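Side-chain contacts in betaine aldehyde dehydrogenase (Staphylococcus aureus subsp. aureus COL, PDB 4QTO), which catalyses the NAD-dependent oxidation of betaine aldehyde to glycine betaine, as a member of the aldehyde dehydrogenase family: residues A[137-142]-A[490-495]; A[189-194]-A[199-204]; A[408-413]-A[419-424]. One frame throughout, in Å; residues are numbered along the deposited sequence.

Interaction 1 (A[137-142]-A[490-495])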
loop_
_atom_site.group_PDB
_atom_site.type_symbol
_atom_site.label_atom_id
_atom_site.label_comp_id
_atom_site.label_asym_id
_atom_site.label_seq_id
_atom_site.Cartn_x
_atom_site.Cartn_y
_atom_site.Cartn_z
ATOM N N HIS A 137 12.231 -17.425 15.857
ATOM C CA HIS A 137 12.656 -16.122 16.335
ATOM C C HIS A 137 12.342 -15.044 15.279
ATOM O O HIS A 137 11.803 -13.965 15.610
ATOM C CB HIS A 137 14.175 -16.121 16.618
ATOM C CG HIS A 137 14.736 -14.761 16.909
ATOM N ND1 HIS A 137 14.564 -14.132 18.114
ATOM C CD2 HIS A 137 15.436 -13.903 16.130
ATOM C CE1 HIS A 137 15.170 -12.952 18.083
ATOM N NE2 HIS A 137 15.742 -12.808 16.903
ATOM N N ASN A 138 12.680 -15.320 14.018
ATOM C CA ASN A 138 12.434 -14.372 12.946
ATOM C C ASN A 138 10.954 -14.133 12.646
ATOM O O ASN A 138 10.583 -13.031 12.273
ATOM C CB ASN A 138 13.205 -14.737 11.706
ATOM C CG ASN A 138 14.691 -14.470 11.872
ATOM O OD1 ASN A 138 15.074 -13.499 12.580
ATOM N ND2 ASN A 138 15.525 -15.247 11.198
ATOM N N VAL A 139 10.099 -15.148 12.829
ATOM C CA VAL A 139 8.668 -14.953 12.660
ATOM C C VAL A 139 8.124 -13.971 13.698
ATOM O O VAL A 139 7.430 -12.992 13.406
ATOM C CB VAL A 139 7.937 -16.304 12.731
ATOM C CG1 VAL A 139 6.414 -16.136 12.884
ATOM C CG2 VAL A 139 8.250 -17.142 11.511
ATOM N N PHE A 140 8.429 -14.232 14.960
ATOM C CA PHE A 140 8.001 -13.319 16.005
ATOM C C PHE A 140 8.569 -11.911 15.785
ATOM O O PHE A 140 7.860 -10.930 15.963
ATOM C CB PHE A 140 8.312 -13.813 17.437
ATOM C CG PHE A 140 7.391 -14.923 17.927
ATOM C CD1 PHE A 140 6.120 -14.619 18.366
ATOM C CD2 PHE A 140 7.822 -16.225 18.017
ATOM C CE1 PHE A 140 5.257 -15.606 18.834
ATOM C CE2 PHE A 140 6.956 -17.220 18.497
ATOM C CZ PHE A 140 5.679 -16.906 18.908
ATOM N N MET A 141 9.841 -11.822 15.398
ATOM C CA MET A 141 10.456 -10.498 15.217
ATOM C C MET A 141 9.807 -9.745 14.069
ATOM O O MET A 141 9.598 -8.531 14.168
ATOM C CB MET A 141 11.956 -10.589 14.996
ATOM C CG MET A 141 12.656 -9.244 15.139
ATOM S SD MET A 141 12.570 -8.574 16.814
ATOM C CE MET A 141 13.589 -9.839 17.617
ATOM N N TYR A 142 9.460 -10.455 12.996
ATOM C CA TYR A 142 8.808 -9.847 11.839
ATOM C C TYR A 142 7.455 -9.227 12.218
ATOM O O TYR A 142 7.205 -8.048 11.942
ATOM C CB TYR A 142 8.584 -10.884 10.721
ATOM C CG TYR A 142 7.798 -10.324 9.546
ATOM C CD1 TYR A 142 8.430 -9.579 8.546
ATOM C CD2 TYR A 142 6.412 -10.520 9.446
ATOM C CE1 TYR A 142 7.701 -9.061 7.469
ATOM C CE2 TYR A 142 5.696 -9.984 8.408
ATOM C CZ TYR A 142 6.335 -9.268 7.421
ATOM O OH TYR A 142 5.600 -8.771 6.357
ATOM N N ARG A 490 -3.917 -17.148 3.817
ATOM C CA ARG A 490 -2.485 -17.167 3.853
ATOM C C ARG A 490 -1.976 -16.962 5.286
ATOM O O ARG A 490 -2.625 -16.318 6.105
ATOM C CB ARG A 490 -1.873 -16.028 2.999
ATOM C CG ARG A 490 -2.025 -16.168 1.500
ATOM C CD ARG A 490 -1.207 -17.307 0.963
ATOM N NE ARG A 490 -1.263 -17.488 -0.479
ATOM C CZ ARG A 490 -2.243 -18.158 -1.108
ATOM N NH1 ARG A 490 -3.262 -18.683 -0.418
ATOM N NH2 ARG A 490 -2.204 -18.319 -2.407
ATOM N N GLU A 491 -0.811 -17.526 5.544
ATOM C CA GLU A 491 -0.049 -17.271 6.752
ATOM C C GLU A 491 1.250 -16.601 6.347
ATOM O O GLU A 491 1.711 -16.747 5.197
ATOM C CB GLU A 491 0.181 -18.523 7.550
ATOM C CG GLU A 491 -1.142 -18.994 8.156
ATOM C CD GLU A 491 -1.001 -20.124 9.170
ATOM O OE1 GLU A 491 -0.147 -20.984 9.013
ATOM O OE2 GLU A 491 -1.782 -20.138 10.116
ATOM N N LEU A 492 1.843 -15.889 7.285
ATOM C CA LEU A 492 3.073 -15.085 7.069
ATOM C C LEU A 492 2.819 -13.849 6.168
ATOM O O LEU A 492 1.808 -13.722 5.475
ATOM C CB LEU A 492 4.254 -15.909 6.515
ATOM C CG LEU A 492 4.581 -17.166 7.327
ATOM C CD1 LEU A 492 5.757 -17.880 6.688
ATOM C CD2 LEU A 492 4.830 -16.849 8.797
ATOM N N GLY A 493 3.771 -12.923 6.242
ATOM C CA GLY A 493 3.689 -11.676 5.495
ATOM C C GLY A 493 2.555 -10.775 5.920
ATOM O O GLY A 493 1.865 -11.002 6.919
ATOM N N LYS A 494 2.374 -9.692 5.157
ATOM C CA LYS A 494 1.309 -8.766 5.459
ATOM C C LYS A 494 -0.054 -9.408 5.294
ATOM O O LYS A 494 -0.962 -9.150 6.090
ATOM C CB LYS A 494 1.463 -7.505 4.597
ATOM C CG LYS A 494 2.725 -6.716 4.954
ATOM C CD LYS A 494 2.870 -5.455 4.136
ATOM C CE LYS A 494 4.183 -4.756 4.492
ATOM N NZ LYS A 494 4.327 -3.427 3.806
ATOM N N GLU A 495 -0.194 -10.301 4.309
ATOM C CA GLU A 495 -1.437 -11.000 4.097
ATOM C C GLU A 495 -1.767 -11.913 5.295
ATOM O O GLU A 495 -2.926 -12.076 5.682
ATOM C CB GLU A 495 -1.363 -11.769 2.765
ATOM C CG GLU A 495 -2.678 -12.189 2.171
ATOM C CD GLU A 495 -2.563 -12.662 0.712
ATOM O OE1 GLU A 495 -3.532 -13.277 0.234
ATOM O OE2 GLU A 495 -1.517 -12.405 0.083
#
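The phenol ring of Tyr142 is the flat group of this contact, and it reaches its hydroxyl end out to the backbone of Gly493. Gly493 CA meets the ring obliquely, 3.9 Å from Tyr142 CE2, and lies 3.6 Å from Tyr142 OH. With CG anti to the backbone N (chi1 175°), the ring projects away from its helix and spans the gap between the two backbones. The hydroxyl also comes alongside the start of the Lys494 side chain, with Tyr142 OH 3.8 Å from Lys494 CG. Beyond that point the lysine chain runs on fully extended, and its NZ makes a hydrogen bond with the backbone O of Lys149 of a second subunit, a residue Tyr142 also packs on. The contact thus joins helix 126-146 to segment 490-495, which runs into the short helix 493-498, nearly 350 residues further on. Leu492 and Gly493 both have positive phi, which is unremarkable for the glycine and less usual for the leucine. One turn before Tyr142, a looser apolar touch brings Val139 CG2 to 4.4 Å from Leu492 CD2. Tyr142 also rests on Ala476 and Gln477, while Val139 packs against Ser188 of helix 183-197.

Interaction 2 (A[189-194]-A[199-204])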
loop_
_atom_site.group_PDB
_atom_site.type_symbol
_atom_site.label_atom_id
_atom_site.label_comp_id
_atom_site.label_asym_id
_atom_site.label_seq_id
_atom_site.Cartn_x
_atom_site.Cartn_y
_atom_site.Cartn_z
ATOM N N TRP A 189 3.459 -19.111 13.623
ATOM C CA TRP A 189 2.795 -18.479 12.477
ATOM C C TRP A 189 1.399 -17.944 12.798
ATOM O O TRP A 189 0.918 -17.014 12.151
ATOM C CB TRP A 189 2.684 -19.477 11.318
ATOM C CG TRP A 189 3.967 -19.854 10.621
ATOM C CD1 TRP A 189 5.241 -19.690 11.065
ATOM C CD2 TRP A 189 4.067 -20.597 9.394
ATOM N NE1 TRP A 189 6.124 -20.225 10.154
ATOM C CE2 TRP A 189 5.416 -20.765 9.111
ATOM C CE3 TRP A 189 3.116 -21.080 8.482
ATOM C CZ2 TRP A 189 5.859 -21.448 7.981
ATOM C CZ3 TRP A 189 3.567 -21.734 7.335
ATOM C CH2 TRP A 189 4.916 -21.901 7.112
ATOM N N LYS A 190 0.756 -18.560 13.772
ATOM C CA LYS A 190 -0.557 -18.183 14.230
ATOM C C LYS A 190 -0.521 -17.216 15.420
ATOM O O LYS A 190 -1.224 -16.188 15.418
ATOM C CB LYS A 190 -1.377 -19.446 14.572
ATOM C CG LYS A 190 -1.483 -20.457 13.423
ATOM C CD LYS A 190 -2.440 -21.573 13.761
ATOM C CE LYS A 190 -2.452 -22.708 12.757
ATOM N NZ LYS A 190 -2.850 -22.291 11.406
ATOM N N ILE A 191 0.319 -17.502 16.421
ATOM C CA ILE A 191 0.367 -16.681 17.615
ATOM C C ILE A 191 0.873 -15.292 17.310
ATOM O O ILE A 191 0.313 -14.287 17.799
ATOM C CB ILE A 191 1.300 -17.304 18.672
ATOM C CG1 ILE A 191 0.676 -18.593 19.224
ATOM C CG2 ILE A 191 1.546 -16.361 19.816
ATOM C CD1 ILE A 191 1.684 -19.442 19.954
ATOM N N ALA A 192 1.936 -15.197 16.512
ATOM C CA ALA A 192 2.579 -13.897 16.317
ATOM C C ALA A 192 1.637 -12.834 15.765
ATOM O O ALA A 192 1.541 -11.727 16.335
ATOM C CB ALA A 192 3.835 -14.029 15.491
ATOM N N PRO A 193 0.915 -13.111 14.657
ATOM C CA PRO A 193 -0.005 -12.071 14.180
ATOM C C PRO A 193 -1.198 -11.861 15.079
ATOM O O PRO A 193 -1.693 -10.751 15.185
ATOM C CB PRO A 193 -0.426 -12.583 12.795
ATOM C CG PRO A 193 -0.228 -14.073 12.870
ATOM C CD PRO A 193 1.030 -14.215 13.686
ATOM N N ALA A 194 -1.686 -12.902 15.738
ATOM C CA ALA A 194 -2.842 -12.751 16.615
ATOM C C ALA A 194 -2.500 -11.773 17.730
ATOM O O ALA A 194 -3.270 -10.860 18.043
ATOM C CB ALA A 194 -3.255 -14.083 17.204
ATOM N N CYS A 199 -5.772 -9.573 19.081
ATOM C CA CYS A 199 -6.767 -10.614 19.293
ATOM C C CYS A 199 -6.562 -11.352 20.611
ATOM O O CYS A 199 -5.526 -11.216 21.255
ATOM C CB CYS A 199 -6.654 -11.662 18.176
ATOM S SG CYS A 199 -7.057 -11.081 16.525
ATOM N N SER A 200 -7.582 -12.135 21.008
ATOM C CA SER A 200 -7.423 -13.110 22.083
ATOM C C SER A 200 -7.405 -14.452 21.361
ATOM O O SER A 200 -8.121 -14.632 20.370
ATOM C CB SER A 200 -8.584 -13.098 23.065
ATOM O OG SER A 200 -8.605 -11.901 23.797
ATOM N N LEU A 201 -6.646 -15.415 21.872
ATOM C CA LEU A 201 -6.515 -16.700 21.202
ATOM C C LEU A 201 -6.645 -17.895 22.113
ATOM O O LEU A 201 -6.368 -17.828 23.304
ATOM C CB LEU A 201 -5.160 -16.762 20.476
ATOM C CG LEU A 201 -3.874 -16.715 21.328
ATOM C CD1 LEU A 201 -3.466 -18.128 21.728
ATOM C CD2 LEU A 201 -2.711 -16.073 20.558
ATOM N N VAL A 202 -7.094 -18.982 21.504
ATOM C CA VAL A 202 -7.141 -20.301 22.146
ATOM C C VAL A 202 -6.453 -21.255 21.191
ATOM O O VAL A 202 -6.930 -21.477 20.059
ATOM C CB VAL A 202 -8.569 -20.793 22.447
ATOM C CG1 VAL A 202 -8.515 -22.146 23.185
ATOM C CG2 VAL A 202 -9.358 -19.791 23.269
ATOM N N MET A 203 -5.338 -21.838 21.628
ATOM C CA MET A 203 -4.563 -22.748 20.797
ATOM C C MET A 203 -4.598 -24.158 21.304
ATOM O O MET A 203 -4.595 -24.377 22.527
ATOM C CB MET A 203 -3.095 -22.298 20.754
ATOM C CG MET A 203 -2.198 -23.267 20.001
ATOM S SD MET A 203 -0.567 -22.634 19.520
ATOM C CE MET A 203 -1.055 -21.587 18.162
ATOM N N LYS A 204 -4.668 -25.117 20.376
ATOM C CA LYS A 204 -4.603 -26.540 20.715
ATOM C C LYS A 204 -3.600 -27.190 19.796
ATOM O O LYS A 204 -3.837 -27.274 18.591
ATOM C CB LYS A 204 -5.948 -27.255 20.573
ATOM C CG LYS A 204 -5.899 -28.711 21.077
ATOM C CD LYS A 204 -6.987 -29.573 20.491
ATOM C CE LYS A 204 -6.566 -30.201 19.179
ATOM N NZ LYS A 204 -5.496 -31.246 19.338
#
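A beta-alpha-beta unit of the Rossmann-type domain provides this contact: helix 183-197 returns the chain from strand 162-177 to strand 200-204, which pairs parallel with the first strand. The helical segment 189-194 and strand 200-204 run almost antiparallel, at 167°, with their axes 9.2 Å apart. Packing of this kind is carried by alternate residues, Leu201 and Met203 of the strand and Cys199 just before it, whose CB atoms all face the helix. At the tight end, Cys199 N donates to Ala194 O over 3.0 Å; the bond is rather bent (144° at the hydrogen) and its donor is somewhat tilted from the carbonyl plane. The same oxygen also accepts from Thr197 OG1, so two groups grip it as the chain leaves the helix. Leu201 CD2 then comes over the methyl of Ala194, 3.9 Å from its CB, and also touches Ile191 CG2 at 4.3 Å. Further along, Met203 and Ile191 cross at about a right angle. The thioether turns at its last torsion (chi3 -75°), which brings Met203 CE to 3.6 Å from Ile191 CG1, while Met203 SD lies 3.9 Å from Ile191 CD1. Met203 CE also brushes the base of Lys190, 4.2 Å from its CB. The lysine's charged end leads away from the strand, to a salt bridge with Glu491 and hydrogen bonds with Ser254 and Thr256. Around this apolar seam, Gln176 of strand 162-177 packs on Ala194, Leu201 and Met203, helix 211-223 sets Phe217 against Leu201 and Met203 and Met220 against Ile191, and helix 126-146 meets Ile191 through Phe140.

Interaction 3 (A[408-413]-A[419-424])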
loop_
_atom_site.group_PDB
_atom_site.type_symbol
_atom_site.label_atom_id
_atom_site.label_comp_id
_atom_site.label_asym_id
_atom_site.label_seq_id
_atom_site.Cartn_x
_atom_site.Cartn_y
_atom_site.Cartn_z
ATOM N N MET A 408 -2.832 -42.465 -11.266
ATOM C CA MET A 408 -2.677 -43.287 -10.066
ATOM C C MET A 408 -2.922 -42.612 -8.736
ATOM O O MET A 408 -2.570 -41.452 -8.548
ATOM C CB MET A 408 -1.265 -43.860 -10.031
ATOM C CG MET A 408 -0.923 -44.771 -11.185
ATOM S SD MET A 408 0.794 -45.304 -11.069
ATOM C CE MET A 408 0.827 -46.476 -12.446
ATOM N N ARG A 409 -3.478 -43.361 -7.784
ATOM C CA ARG A 409 -3.655 -42.830 -6.434
ATOM C C ARG A 409 -2.341 -42.409 -5.768
ATOM O O ARG A 409 -2.303 -41.415 -5.035
ATOM C CB ARG A 409 -4.336 -43.866 -5.524
ATOM C CG ARG A 409 -5.770 -44.193 -5.883
ATOM C CD ARG A 409 -6.371 -45.130 -4.830
ATOM N NE ARG A 409 -6.324 -44.534 -3.502
ATOM C CZ ARG A 409 -6.403 -45.185 -2.349
ATOM N NH1 ARG A 409 -6.529 -46.509 -2.309
ATOM N NH2 ARG A 409 -6.319 -44.504 -1.216
ATOM N N ILE A 410 -1.267 -43.159 -6.025
ATOM C CA ILE A 410 0.028 -42.860 -5.395
ATOM C C ILE A 410 0.547 -41.502 -5.866
ATOM O O ILE A 410 1.298 -40.864 -5.143
ATOM C CB ILE A 410 1.058 -43.999 -5.600
ATOM C CG1 ILE A 410 2.317 -43.837 -4.715
ATOM C CG2 ILE A 410 1.456 -44.149 -7.067
ATOM C CD1 ILE A 410 2.110 -44.043 -3.239
ATOM N N VAL A 411 0.147 -41.080 -7.061
ATOM C CA VAL A 411 0.572 -39.784 -7.604
ATOM C C VAL A 411 -0.384 -38.706 -7.136
ATOM O O VAL A 411 0.057 -37.612 -6.783
ATOM C CB VAL A 411 0.659 -39.803 -9.147
ATOM C CG1 VAL A 411 0.875 -38.389 -9.688
ATOM C CG2 VAL A 411 1.779 -40.727 -9.582
ATOM N N GLN A 412 -1.687 -38.994 -7.097
ATOM C CA GLN A 412 -2.670 -37.980 -6.731
ATOM C C GLN A 412 -2.800 -37.680 -5.242
ATOM O O GLN A 412 -3.050 -36.535 -4.867
ATOM C CB GLN A 412 -4.029 -38.367 -7.274
ATOM C CG GLN A 412 -4.128 -38.298 -8.788
ATOM C CD GLN A 412 -4.007 -36.881 -9.311
ATOM O OE1 GLN A 412 -4.621 -35.960 -8.750
ATOM N NE2 GLN A 412 -3.263 -36.693 -10.396
ATOM N N GLU A 413 -2.572 -38.675 -4.398
ATOM C CA GLU A 413 -2.764 -38.527 -2.968
ATOM C C GLU A 413 -1.505 -38.232 -2.153
ATOM O O GLU A 413 -0.418 -38.741 -2.436
ATOM C CB GLU A 413 -3.472 -39.784 -2.432
ATOM C CG GLU A 413 -4.788 -40.033 -3.149
ATOM C CD GLU A 413 -5.498 -41.302 -2.706
ATOM O OE1 GLU A 413 -5.168 -41.855 -1.634
ATOM O OE2 GLU A 413 -6.397 -41.732 -3.439
ATOM N N VAL A 419 8.750 -40.599 0.746
ATOM C CA VAL A 419 8.410 -41.245 -0.518
ATOM C C VAL A 419 8.240 -40.193 -1.593
ATOM O O VAL A 419 7.553 -39.178 -1.367
ATOM C CB VAL A 419 7.036 -41.943 -0.385
ATOM C CG1 VAL A 419 6.609 -42.615 -1.680
ATOM C CG2 VAL A 419 7.015 -42.942 0.772
ATOM N N VAL A 420 8.836 -40.445 -2.745
ATOM C CA VAL A 420 8.636 -39.613 -3.936
ATOM C C VAL A 420 8.226 -40.498 -5.098
ATOM O O VAL A 420 8.565 -41.678 -5.142
ATOM C CB VAL A 420 9.896 -38.816 -4.345
ATOM C CG1 VAL A 420 10.410 -37.990 -3.168
ATOM C CG2 VAL A 420 11.011 -39.708 -4.858
ATOM N N THR A 421 7.451 -39.926 -6.023
ATOM C CA THR A 421 7.112 -40.577 -7.290
ATOM C C THR A 421 7.877 -39.823 -8.375
ATOM O O THR A 421 8.201 -38.637 -8.190
ATOM C CB THR A 421 5.601 -40.518 -7.635
ATOM O OG1 THR A 421 5.126 -39.157 -7.573
ATOM C CG2 THR A 421 4.802 -41.366 -6.687
ATOM N N VAL A 422 8.146 -40.483 -9.485
ATOM C CA VAL A 422 8.836 -39.882 -10.610
ATOM C C VAL A 422 8.011 -40.107 -11.877
ATOM O O VAL A 422 7.727 -41.266 -12.237
ATOM C CB VAL A 422 10.264 -40.463 -10.816
ATOM C CG1 VAL A 422 10.987 -39.708 -11.926
ATOM C CG2 VAL A 422 11.090 -40.356 -9.524
ATOM N N GLU A 423 7.677 -39.024 -12.566
ATOM C CA GLU A 423 6.950 -39.062 -13.828
ATOM C C GLU A 423 7.772 -38.320 -14.844
ATOM O O GLU A 423 8.439 -37.330 -14.496
ATOM C CB GLU A 423 5.615 -38.315 -13.744
ATOM C CG GLU A 423 4.516 -39.018 -12.963
ATOM C CD GLU A 423 3.453 -38.020 -12.534
ATOM O OE1 GLU A 423 2.461 -37.822 -13.258
ATOM O OE2 GLU A 423 3.712 -37.325 -11.527
ATOM N N GLY A 424 7.682 -38.739 -16.095
ATOM C CA GLY A 424 8.379 -38.026 -17.150
ATOM C C GLY A 424 7.463 -37.052 -17.879
ATOM O O GLY A 424 6.227 -37.218 -17.878
#
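The carbonyl oxygen of Met408 is gripped twice, by Gln412 N at 3.0 Å and Val411 N at 3.1 Å, and these bonds shape the short helix from which Val411 reaches Glu423 on the strand. The two side chains come from opposite directions, and Val411 CG1, set anti to its own backbone N (chi1 171°), is carried to 3.5 Å from Glu423 OE2. That oxygen has its charged partner in Arg318, whose NE forms a salt bridge with it, so the valine methyl packs against a carboxylate already engaged. Beside this pair, Ile410 and Thr421 slide past each other: in the conformer described, one of two deposited, Ile410 CG1 lies 4.0 Å from Thr421 CG2. Arg409, at the start of the helix, holds Glu413, the first residue after it, side-on, one nitrogen to each oxygen. Arg409 NE meets Glu413 OE2 at 2.8 Å from above the carboxylate plane, whereas Arg409 NH2 uses the syn lone pair of Glu413 OE1. In the fold, helix 409-412 is the crossover of a beta-alpha-beta unit between strands 399-402 and 419-425. Ile410 packs on Ile401 of the first strand and on Tyr367 and Ala371 of helix 358-373, while Val411 rests on Arg318 of strand 318-322.

How the interactions relate
Followed from the N terminus, the chain opens interaction 1 at 137-142 and closes it only at 490-495, so both other contacts fall within that long span. Interactions 2 and 3 are short-range closures that follow in series, each within one beta-alpha-beta unit but of different sheets. The first two contacts adjoin: Leu492 CD2 packs on Trp189 CG at 3.6 Å, tying 490-495 to helix 183-197, and Phe140 CD1 lies 3.7 Å from Ala192 CB, joining that helix to helix 126-146. Interaction 3 stands apart, at the seven-stranded sheet, across the chain's centre, its centre about 32 Å from that of interaction 1 and about 35 Å from that of interaction 2.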